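Local coordinates for SAS-6 (Leishmania major, PDB 4CKM), which probably forms the hub of the centriolar and basal-body cartwheel, its N-terminal head domain, the part in this structure, assembling through head-to-head contacts, at residues P89-E94 / L138-N143; H116-Y121 / I169-L174; L61-R66 / G124-I129. All blocks are in the same frame, centred on the assembly; numbering follows the deposited sequence.

Contact 1: P89-E94 / L138-N143; sequences PFFLFE and LSFVLN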
loop_
_atom_site.group_PDB
_atom_site.type_symbol
_atom_site.label_atom_id
_atom_site.label_comp_id
_atom_site.label_asym_id
_atom_site.label_seq_id
_atom_site.Cartn_x
_atom_site.Cartn_y
_atom_site.Cartn_z
ATOM N N PRO A 89 -23.034 -17.354 11.793
ATOM C CA PRO A 89 -22.742 -16.784 13.112
ATOM C C PRO A 89 -21.293 -16.845 13.590
ATOM O O PRO A 89 -20.869 -15.930 14.275
ATOM C CB PRO A 89 -23.622 -17.612 14.048
ATOM C CG PRO A 89 -24.797 -17.961 13.207
ATOM C CD PRO A 89 -24.223 -18.229 11.844
ATOM N N PHE A 90 -20.543 -17.899 13.275
ATOM C CA PHE A 90 -19.136 -17.994 13.740
ATOM C C PHE A 90 -18.258 -16.895 13.113
ATOM O O PHE A 90 -17.172 -16.565 13.642
ATOM C CB PHE A 90 -18.506 -19.366 13.429
ATOM C CG PHE A 90 -19.261 -20.549 13.995
ATOM C CD1 PHE A 90 -19.028 -20.989 15.297
ATOM C CD2 PHE A 90 -20.191 -21.243 13.210
ATOM C CE1 PHE A 90 -19.720 -22.081 15.809
ATOM C CE2 PHE A 90 -20.884 -22.332 13.720
ATOM C CZ PHE A 90 -20.646 -22.754 15.020
ATOM N N PHE A 91 -18.718 -16.353 11.978
ATOM C CA PHE A 91 -17.992 -15.321 11.248
ATOM C C PHE A 91 -18.347 -13.955 11.792
ATOM O O PHE A 91 -19.359 -13.364 11.426
ATOM C CB PHE A 91 -18.303 -15.380 9.759
ATOM C CG PHE A 91 -17.358 -14.583 8.912
ATOM C CD1 PHE A 91 -17.469 -13.196 8.823
ATOM C CD2 PHE A 91 -16.351 -15.213 8.200
ATOM C CE1 PHE A 91 -16.595 -12.472 8.040
ATOM C CE2 PHE A 91 -15.492 -14.485 7.395
ATOM C CZ PHE A 91 -15.608 -13.116 7.327
ATOM N N LEU A 92 -17.488 -13.473 12.675
ATOM C CA LEU A 92 -17.676 -12.194 13.341
ATOM C C LEU A 92 -16.304 -11.676 13.680
ATOM O O LEU A 92 -15.628 -12.278 14.500
ATOM C CB LEU A 92 -18.490 -12.374 14.616
ATOM C CG LEU A 92 -18.508 -11.211 15.616
ATOM C CD1 LEU A 92 -19.023 -9.940 14.960
ATOM C CD2 LEU A 92 -19.354 -11.558 16.839
ATOM N N PHE A 93 -15.872 -10.603 13.014
ATOM C CA PHE A 93 -14.549 -10.040 13.252
ATOM C C PHE A 93 -14.680 -8.546 13.553
ATOM O O PHE A 93 -15.487 -7.854 12.930
ATOM C CB PHE A 93 -13.625 -10.221 12.051
ATOM C CG PHE A 93 -13.322 -11.648 11.705
ATOM C CD1 PHE A 93 -14.288 -12.459 11.106
ATOM C CD2 PHE A 93 -12.051 -12.163 11.906
ATOM C CE1 PHE A 93 -13.998 -13.766 10.767
ATOM C CE2 PHE A 93 -11.746 -13.470 11.562
ATOM C CZ PHE A 93 -12.715 -14.274 10.986
ATOM N N GLU A 94 -13.856 -8.058 14.480
ATOM C CA GLU A 94 -13.934 -6.679 14.951
ATOM C C GLU A 94 -12.570 -6.040 15.132
ATOM O O GLU A 94 -11.607 -6.680 15.540
ATOM C CB GLU A 94 -14.637 -6.611 16.291
ATOM C CG GLU A 94 -16.086 -7.043 16.255
ATOM C CD GLU A 94 -16.778 -6.879 17.597
ATOM O OE1 GLU A 94 -16.067 -6.833 18.629
ATOM O OE2 GLU A 94 -18.029 -6.783 17.612
ATOM N N LEU A 138 -13.342 -4.408 -1.848
ATOM C CA LEU A 138 -12.941 -4.923 -0.543
ATOM C C LEU A 138 -12.447 -6.364 -0.610
ATOM O O LEU A 138 -13.020 -7.224 -1.314
ATOM C CB LEU A 138 -14.105 -4.883 0.434
ATOM C CG LEU A 138 -14.664 -3.497 0.735
ATOM C CD1 LEU A 138 -15.964 -3.615 1.521
ATOM C CD2 LEU A 138 -13.636 -2.682 1.507
ATOM N N SER A 139 -11.405 -6.617 0.168
ATOM C CA SER A 139 -10.817 -7.930 0.313
ATOM C C SER A 139 -10.688 -8.204 1.802
ATOM O O SER A 139 -10.444 -7.278 2.573
ATOM C CB SER A 139 -9.447 -7.946 -0.332
ATOM O OG SER A 139 -8.861 -9.212 -0.126
ATOM N N PHE A 140 -10.907 -9.446 2.212
ATOM C CA PHE A 140 -10.704 -9.845 3.597
ATOM C C PHE A 140 -9.940 -11.149 3.630
ATOM O O PHE A 140 -10.455 -12.179 3.224
ATOM C CB PHE A 140 -12.014 -9.982 4.342
ATOM C CG PHE A 140 -11.860 -10.112 5.833
ATOM C CD1 PHE A 140 -11.305 -9.078 6.586
ATOM C CD2 PHE A 140 -12.281 -11.242 6.485
ATOM C CE1 PHE A 140 -11.181 -9.173 7.959
ATOM C CE2 PHE A 140 -12.139 -11.356 7.865
ATOM C CZ PHE A 140 -11.591 -10.318 8.600
ATOM N N VAL A 141 -8.691 -11.086 4.086
ATOM C CA VAL A 141 -7.813 -12.244 4.104
ATOM C C VAL A 141 -7.611 -12.740 5.518
ATOM O O VAL A 141 -7.093 -12.024 6.359
ATOM C CB VAL A 141 -6.441 -11.876 3.557
ATOM C CG1 VAL A 141 -5.552 -13.109 3.523
ATOM C CG2 VAL A 141 -6.573 -11.235 2.167
ATOM N N LEU A 142 -8.039 -13.960 5.771
ATOM C CA LEU A 142 -7.881 -14.593 7.060
ATOM C C LEU A 142 -6.470 -15.176 7.210
ATOM O O LEU A 142 -5.828 -15.506 6.222
ATOM C CB LEU A 142 -8.904 -15.707 7.216
ATOM C CG LEU A 142 -10.397 -15.399 7.013
ATOM C CD1 LEU A 142 -11.198 -16.683 7.055
ATOM C CD2 LEU A 142 -10.932 -14.486 8.081
ATOM N N ASN A 143 -5.991 -15.287 8.447
ATOM C CA ASN A 143 -4.724 -15.976 8.718
ATOM C C ASN A 143 -4.912 -17.502 8.801
ATOM O O ASN A 143 -6.024 -17.980 8.676
ATOM C CB ASN A 143 -4.071 -15.403 9.996
ATOM C CG ASN A 143 -4.763 -15.834 11.290
ATOM O OD1 ASN A 143 -5.979 -16.054 11.370
ATOM N ND2 ASN A 143 -3.973 -15.912 12.336
#
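F140 drives the rim of its ring into one face of F93, an edge-to-face (T-shaped) pair with centroids 5.1 Å apart and planes at 76°. The leading atoms are CE2, which lies above the middle of the F93 ring, and CZ, which reaches F93 CG at 3.8 Å. The third ring, F91, meets F140 differently: the two side chains run past each other in opposite directions, and F91 CZ comes within 3.9 Å of F140 CD2. F91 also carries F93 CE1 3.6 Å above the centre of its own ring, so that three aromatic groups interlock at steep angles.

These rings fill the interior of the seven-stranded XRCC4-like head domain, between strands 88-98 and 136-142. The axes of the short strand segments come no closer than 11.4 Å and lie at 100°, a separation bridged by side chains alone; L83 and L173, from the strands on either side of 88-98, also pack on F140.

A methyl-to-ring contact comes from L142. Its chi1 of -54° sets CG anti to the carbonyl carbon and carries CD2 to the F93 ring, which it meets obliquely. The two side chains cross nearly at a right angle, and L142 CD2 presses on F93 CZ at 3.4 Å, a tight fit.

Contact 2: H116-Y121 / I169-L174; sequences HGFPRY and ISLVLL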
loop_
_atom_site.group_PDB
_atom_site.type_symbol
_atom_site.label_atom_id
_atom_site.label_comp_id
_atom_site.label_asym_id
_atom_site.label_seq_id
_atom_site.Cartn_x
_atom_site.Cartn_y
_atom_site.Cartn_z
ATOM N N HIS A 116 -11.845 11.894 15.130
ATOM C CA HIS A 116 -13.239 12.135 14.755
ATOM C C HIS A 116 -13.464 11.880 13.252
ATOM O O HIS A 116 -14.482 11.287 12.848
ATOM C CB HIS A 116 -13.633 13.581 15.101
ATOM C CG HIS A 116 -15.032 13.948 14.696
ATOM N ND1 HIS A 116 -16.137 13.684 15.487
ATOM C CD2 HIS A 116 -15.511 14.547 13.576
ATOM C CE1 HIS A 116 -17.232 14.097 14.872
ATOM N NE2 HIS A 116 -16.879 14.629 13.713
ATOM N N GLY A 117 -12.518 12.349 12.434
ATOM C CA GLY A 117 -12.604 12.223 10.998
ATOM C C GLY A 117 -12.443 10.794 10.527
ATOM O O GLY A 117 -13.054 10.392 9.533
ATOM N N PHE A 118 -11.662 10.000 11.258
ATOM C CA PHE A 118 -11.297 8.683 10.763
ATOM C C PHE A 118 -12.489 7.765 10.414
ATOM O O PHE A 118 -12.540 7.223 9.315
ATOM C CB PHE A 118 -10.333 7.963 11.696
ATOM C CG PHE A 118 -10.112 6.551 11.306
ATOM C CD1 PHE A 118 -9.389 6.255 10.160
ATOM C CD2 PHE A 118 -10.715 5.518 12.008
ATOM C CE1 PHE A 118 -9.219 4.944 9.746
ATOM C CE2 PHE A 118 -10.539 4.192 11.611
ATOM C CZ PHE A 118 -9.786 3.909 10.482
ATOM N N PRO A 119 -13.427 7.568 11.351
ATOM C CA PRO A 119 -14.571 6.721 11.038
ATOM C C PRO A 119 -15.473 7.304 9.971
ATOM O O PRO A 119 -16.055 6.555 9.211
ATOM C CB PRO A 119 -15.311 6.601 12.376
ATOM C CG PRO A 119 -14.884 7.797 13.155
ATOM C CD PRO A 119 -13.469 8.063 12.739
ATOM N N ARG A 120 -15.573 8.616 9.885
ATOM C CA ARG A 120 -16.350 9.229 8.802
ATOM C C ARG A 120 -15.778 8.921 7.409
ATOM O O ARG A 120 -16.516 8.628 6.463
ATOM C CB ARG A 120 -16.435 10.738 8.994
ATOM C CG ARG A 120 -17.601 11.192 9.861
ATOM C CD ARG A 120 -17.224 11.508 11.297
ATOM N NE ARG A 120 -18.404 11.508 12.171
ATOM C CZ ARG A 120 -18.394 11.226 13.476
ATOM N NH1 ARG A 120 -17.258 10.926 14.108
ATOM N NH2 ARG A 120 -19.533 11.232 14.159
ATOM N N TYR A 121 -14.463 9.007 7.301
ATOM C CA TYR A 121 -13.756 8.728 6.068
ATOM C C TYR A 121 -13.972 7.276 5.685
ATOM O O TYR A 121 -14.270 6.943 4.544
ATOM C CB TYR A 121 -12.264 9.077 6.253
ATOM C CG TYR A 121 -11.245 8.249 5.479
ATOM C CD1 TYR A 121 -11.219 8.262 4.081
ATOM C CD2 TYR A 121 -10.260 7.489 6.153
ATOM C CE1 TYR A 121 -10.267 7.527 3.376
ATOM C CE2 TYR A 121 -9.317 6.746 5.457
ATOM C CZ TYR A 121 -9.321 6.777 4.069
ATOM O OH TYR A 121 -8.402 6.073 3.349
ATOM N N ILE A 169 -6.138 1.267 2.247
ATOM C CA ILE A 169 -5.955 1.037 3.682
ATOM C C ILE A 169 -6.149 -0.427 3.987
ATOM O O ILE A 169 -6.810 -1.136 3.229
ATOM C CB ILE A 169 -6.900 1.939 4.499
ATOM C CG1 ILE A 169 -6.579 1.897 5.998
ATOM C CG2 ILE A 169 -8.363 1.600 4.264
ATOM C CD1 ILE A 169 -7.411 2.905 6.769
ATOM N N SER A 170 -5.474 -0.886 5.034
ATOM C CA SER A 170 -5.630 -2.229 5.603
ATOM C C SER A 170 -5.935 -2.082 7.071
ATOM O O SER A 170 -5.364 -1.202 7.715
ATOM C CB SER A 170 -4.340 -3.013 5.541
ATOM O OG SER A 170 -3.767 -2.878 4.288
ATOM N N LEU A 171 -6.785 -2.958 7.591
ATOM C CA LEU A 171 -7.172 -2.960 8.982
ATOM C C LEU A 171 -7.217 -4.396 9.419
ATOM O O LEU A 171 -7.708 -5.264 8.671
ATOM C CB LEU A 171 -8.565 -2.388 9.164
ATOM C CG LEU A 171 -8.760 -0.958 8.699
ATOM C CD1 LEU A 171 -10.235 -0.600 8.788
ATOM C CD2 LEU A 171 -7.918 0.014 9.521
ATOM N N VAL A 172 -6.697 -4.649 10.615
ATOM C CA VAL A 172 -6.705 -5.973 11.188
ATOM C C VAL A 172 -7.913 -6.071 12.067
ATOM O O VAL A 172 -8.145 -5.201 12.901
ATOM C CB VAL A 172 -5.438 -6.258 12.022
ATOM C CG1 VAL A 172 -5.540 -7.622 12.708
ATOM C CG2 VAL A 172 -4.227 -6.232 11.111
ATOM N N LEU A 173 -8.707 -7.109 11.840
ATOM C CA LEU A 173 -9.917 -7.349 12.612
ATOM C C LEU A 173 -9.785 -8.717 13.255
ATOM O O LEU A 173 -9.363 -9.660 12.595
ATOM C CB LEU A 173 -11.148 -7.323 11.714
ATOM C CG LEU A 173 -11.735 -5.984 11.291
ATOM C CD1 LEU A 173 -10.701 -5.087 10.652
ATOM C CD2 LEU A 173 -12.865 -6.226 10.306
ATOM N N LEU A 174 -10.149 -8.809 14.537
ATOM C CA LEU A 174 -9.994 -10.042 15.327
ATOM C C LEU A 174 -11.319 -10.748 15.448
ATOM O O LEU A 174 -12.353 -10.108 15.654
ATOM C CB LEU A 174 -9.499 -9.697 16.732
ATOM C CG LEU A 174 -8.301 -8.742 16.807
ATOM C CD1 LEU A 174 -7.999 -8.381 18.255
ATOM C CD2 LEU A 174 -7.083 -9.346 16.135
#
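F118 has CG anti to its backbone N (chi1 172°), and I169 is extended through both torsions, chi1 -171° and chi2 174°; these choices send the phenyl ring out from the helix and the CD1 methyl out from the strand until they meet. The closest approach is F118 CE1 to I169 CD1, 4.0 Å, with the methyl lying at the edge of the ring near its plane. L171 comes to the same rim: its CD2 is 4.4 Å from F118 CZ, again at the edge. A looser touch joins Y121 CE2 to I169 CD1 at 4.5 Å, so this one methyl lies against both aromatic residues of the helical turn.

Helix 117-130 belongs to the helical insertion of the XRCC4-like head, and here its first turn packs on strand 165-175 of the sheet. The axes of the short helix and strand segments are 13.1 Å apart at closest, and long side chains have to span that gap. F105 from helix 102-109 adds an edge-to-face partner for F118 and also touches L171. Across the subunit boundary, F163 of the second subunit stacks on the Y121 ring, while K164 of that subunit packs on Y121 and I169. This is consistent with the head-to-head association by which SAS-6 hubs form.

No hydrogen bond crosses between the two segments. On the far side of the helical turn, R120 NH1 donates to H116 O at 3.1 Å along a nearly straight path, with the oxygen in the guanidinium plane. The same NH1 rides 3.2 Å above the plane of the H116 ring, toward its rim. Y121 N bonds to G117 O inside the helix; D114, ahead of it in the chain, accepts from G117 N through OD1.

Contact 3: L61-R66 / G124-I129; sequences LGVYVR and GMLRDI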
loop_
_atom_site.group_PDB
_atom_site.type_symbol
_atom_site.label_atom_id
_atom_site.label_comp_id
_atom_site.label_asym_id
_atom_site.label_seq_id
_atom_site.Cartn_x
_atom_site.Cartn_y
_atom_site.Cartn_z
ATOM N N LEU A 61 -21.115 -9.376 2.810
ATOM C CA LEU A 61 -20.860 -9.353 4.246
ATOM C C LEU A 61 -21.529 -8.159 4.874
ATOM O O LEU A 61 -21.675 -7.101 4.255
ATOM C CB LEU A 61 -19.350 -9.320 4.548
ATOM C CG LEU A 61 -18.512 -10.557 4.204
ATOM C CD1 LEU A 61 -17.030 -10.346 4.518
ATOM C CD2 LEU A 61 -19.025 -11.802 4.927
ATOM N N GLY A 62 -21.952 -8.330 6.114
ATOM C CA GLY A 62 -22.437 -7.195 6.895
ATOM C C GLY A 62 -21.243 -6.377 7.385
ATOM O O GLY A 62 -20.239 -6.919 7.862
ATOM N N VAL A 63 -21.344 -5.071 7.277
ATOM C CA VAL A 63 -20.339 -4.236 7.833
ATOM C C VAL A 63 -20.994 -3.210 8.727
ATOM O O VAL A 63 -22.058 -2.670 8.393
ATOM C CB VAL A 63 -19.487 -3.571 6.742
ATOM C CG1 VAL A 63 -20.273 -2.522 5.991
ATOM C CG2 VAL A 63 -18.258 -2.937 7.362
ATOM N N TYR A 64 -20.334 -2.928 9.849
ATOM C CA TYR A 64 -20.926 -2.152 10.925
ATOM C C TYR A 64 -19.857 -1.271 11.559
ATOM O O TYR A 64 -18.801 -1.744 11.967
ATOM C CB TYR A 64 -21.518 -3.139 11.939
ATOM C CG TYR A 64 -22.172 -2.562 13.183
ATOM C CD1 TYR A 64 -23.498 -2.120 13.163
ATOM C CD2 TYR A 64 -21.491 -2.516 14.391
ATOM C CE1 TYR A 64 -24.106 -1.622 14.302
ATOM C CE2 TYR A 64 -22.093 -2.024 15.539
ATOM C CZ TYR A 64 -23.392 -1.580 15.485
ATOM O OH TYR A 64 -23.973 -1.091 16.613
ATOM N N VAL A 65 -20.104 0.024 11.592
ATOM C CA VAL A 65 -19.168 0.960 12.178
ATOM C C VAL A 65 -19.919 1.750 13.242
ATOM O O VAL A 65 -20.965 2.346 12.957
ATOM C CB VAL A 65 -18.566 1.929 11.126
ATOM C CG1 VAL A 65 -17.629 2.929 11.786
ATOM C CG2 VAL A 65 -17.827 1.180 10.033
ATOM N N ARG A 66 -19.380 1.744 14.459
ATOM C CA ARG A 66 -19.978 2.457 15.597
ATOM C C ARG A 66 -18.911 3.209 16.399
ATOM O O ARG A 66 -17.794 2.709 16.570
ATOM C CB ARG A 66 -20.694 1.465 16.518
ATOM C CG ARG A 66 -21.466 2.110 17.663
ATOM C CD ARG A 66 -22.190 1.064 18.509
ATOM N NE ARG A 66 -21.276 0.259 19.332
ATOM C CZ ARG A 66 -21.515 -0.985 19.777
ATOM N NH1 ARG A 66 -22.645 -1.629 19.479
ATOM N NH2 ARG A 66 -20.604 -1.607 20.522
ATOM N N GLY A 124 -17.542 6.736 4.450
ATOM C CA GLY A 124 -17.756 7.254 3.114
ATOM C C GLY A 124 -17.348 6.233 2.064
ATOM O O GLY A 124 -18.105 5.959 1.140
ATOM N N MET A 125 -16.163 5.651 2.235
ATOM C CA MET A 125 -15.685 4.620 1.351
ATOM C C MET A 125 -16.570 3.394 1.373
ATOM O O MET A 125 -16.911 2.851 0.322
ATOM C CB MET A 125 -14.270 4.193 1.728
ATOM C CG MET A 125 -13.227 5.269 1.538
ATOM S SD MET A 125 -11.532 4.626 1.479
ATOM C CE MET A 125 -11.407 3.940 3.118
ATOM N N LEU A 126 -16.919 2.923 2.559
ATOM C CA LEU A 126 -17.640 1.668 2.633
ATOM C C LEU A 126 -19.036 1.840 2.066
ATOM O O LEU A 126 -19.518 0.967 1.351
ATOM C CB LEU A 126 -17.694 1.131 4.055
ATOM C CG LEU A 126 -16.351 0.706 4.637
ATOM C CD1 LEU A 126 -16.434 0.491 6.136
ATOM C CD2 LEU A 126 -15.867 -0.566 3.984
ATOM N N ARG A 127 -19.659 2.979 2.354
ATOM C CA ARG A 127 -21.013 3.257 1.875
ATOM C C ARG A 127 -21.038 3.359 0.349
ATOM O O ARG A 127 -21.970 2.885 -0.276
ATOM C CB ARG A 127 -21.592 4.517 2.548
ATOM C CG ARG A 127 -22.796 5.134 1.854
ATOM C CD ARG A 127 -23.864 5.668 2.808
ATOM N NE ARG A 127 -23.341 6.549 3.857
ATOM C CZ ARG A 127 -23.556 6.402 5.166
ATOM N NH1 ARG A 127 -24.300 5.402 5.647
ATOM N NH2 ARG A 127 -23.029 7.278 6.010
ATOM N N ASP A 128 -20.015 3.952 -0.249
ATOM C CA ASP A 128 -19.957 4.023 -1.700
ATOM C C ASP A 128 -19.796 2.649 -2.345
ATOM O O ASP A 128 -20.377 2.357 -3.382
ATOM C CB ASP A 128 -18.859 4.981 -2.146
ATOM C CG ASP A 128 -19.151 6.429 -1.734
ATOM O OD1 ASP A 128 -20.338 6.771 -1.517
ATOM O OD2 ASP A 128 -18.194 7.232 -1.616
ATOM N N ILE A 129 -19.038 1.783 -1.705
ATOM C CA ILE A 129 -18.895 0.431 -2.196
ATOM C C ILE A 129 -20.218 -0.332 -2.078
ATOM O O ILE A 129 -20.604 -1.064 -2.982
ATOM C CB ILE A 129 -17.775 -0.294 -1.447
ATOM C CG1 ILE A 129 -16.438 0.348 -1.784
ATOM C CG2 ILE A 129 -17.760 -1.774 -1.796
ATOM C CD1 ILE A 129 -15.305 -0.123 -0.902
#
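On strand 57-70, where V63 and V65 face L126 of the helix, the intervening Y64 points the other way and its OH is gripped twice: R66 NH1 donates to Y64 OH at 3.2 Å, and T39 OG1 forms a weak hydrogen bond to it. The R66 bond is bent, 138° at the hydrogen, and the hydroxyl oxygen is tilted from the guanidinium plane.

The contact itself rests on a single methyl. L126 CD1 lies 4.1 Å from V63 CG2 and 4.2 Å from V65 CG2, bridging two residues that alternate with Y64 along the strand. For V63, a chi1 of 70° sets CG2 anti to the backbone N and brings that branch to the leucine; V65 offers instead the branch beside its backbone N. Both valines meet the leucine obliquely.

In the head-domain fold, helix 117-130 thus lies over the sheet, with L41 of strand 39-50 and L138 of strand 136-142 also packing on L126. The helix is held internally by D128 N to G124 O and I129 N to M125 O, each 3.1 Å.

No hydrogen bond or charge pair crosses from strand to helix, and just 100 Å² is buried in total. The chemistry implies that the join is apolar and probably rests on dispersion and the exclusion of water, with no polar bond to fix its direction.

In the fold
The three contacts lie 10 to 15 Å apart, centre to centre, and all reach one seven-stranded sheet. Contacts 2 and 3 use successive parts of helix 117-130, and I169 meets M125 between them. Contact 1 joins contact 2 through neighbouring strands 88-98 and 165-175, where E94 O probably accepts a hydrogen bond from L174 N; it meets contact 3 where L138 packs on I129 and F91 on L61. Along the chain the order is 61-66, 89-94, 116-121, 124-129, 138-143, 169-174, so every pair of contacts interlaces. Distant parts of the head domain are thereby tied into one core, and contact 2 alone touches the second subunit.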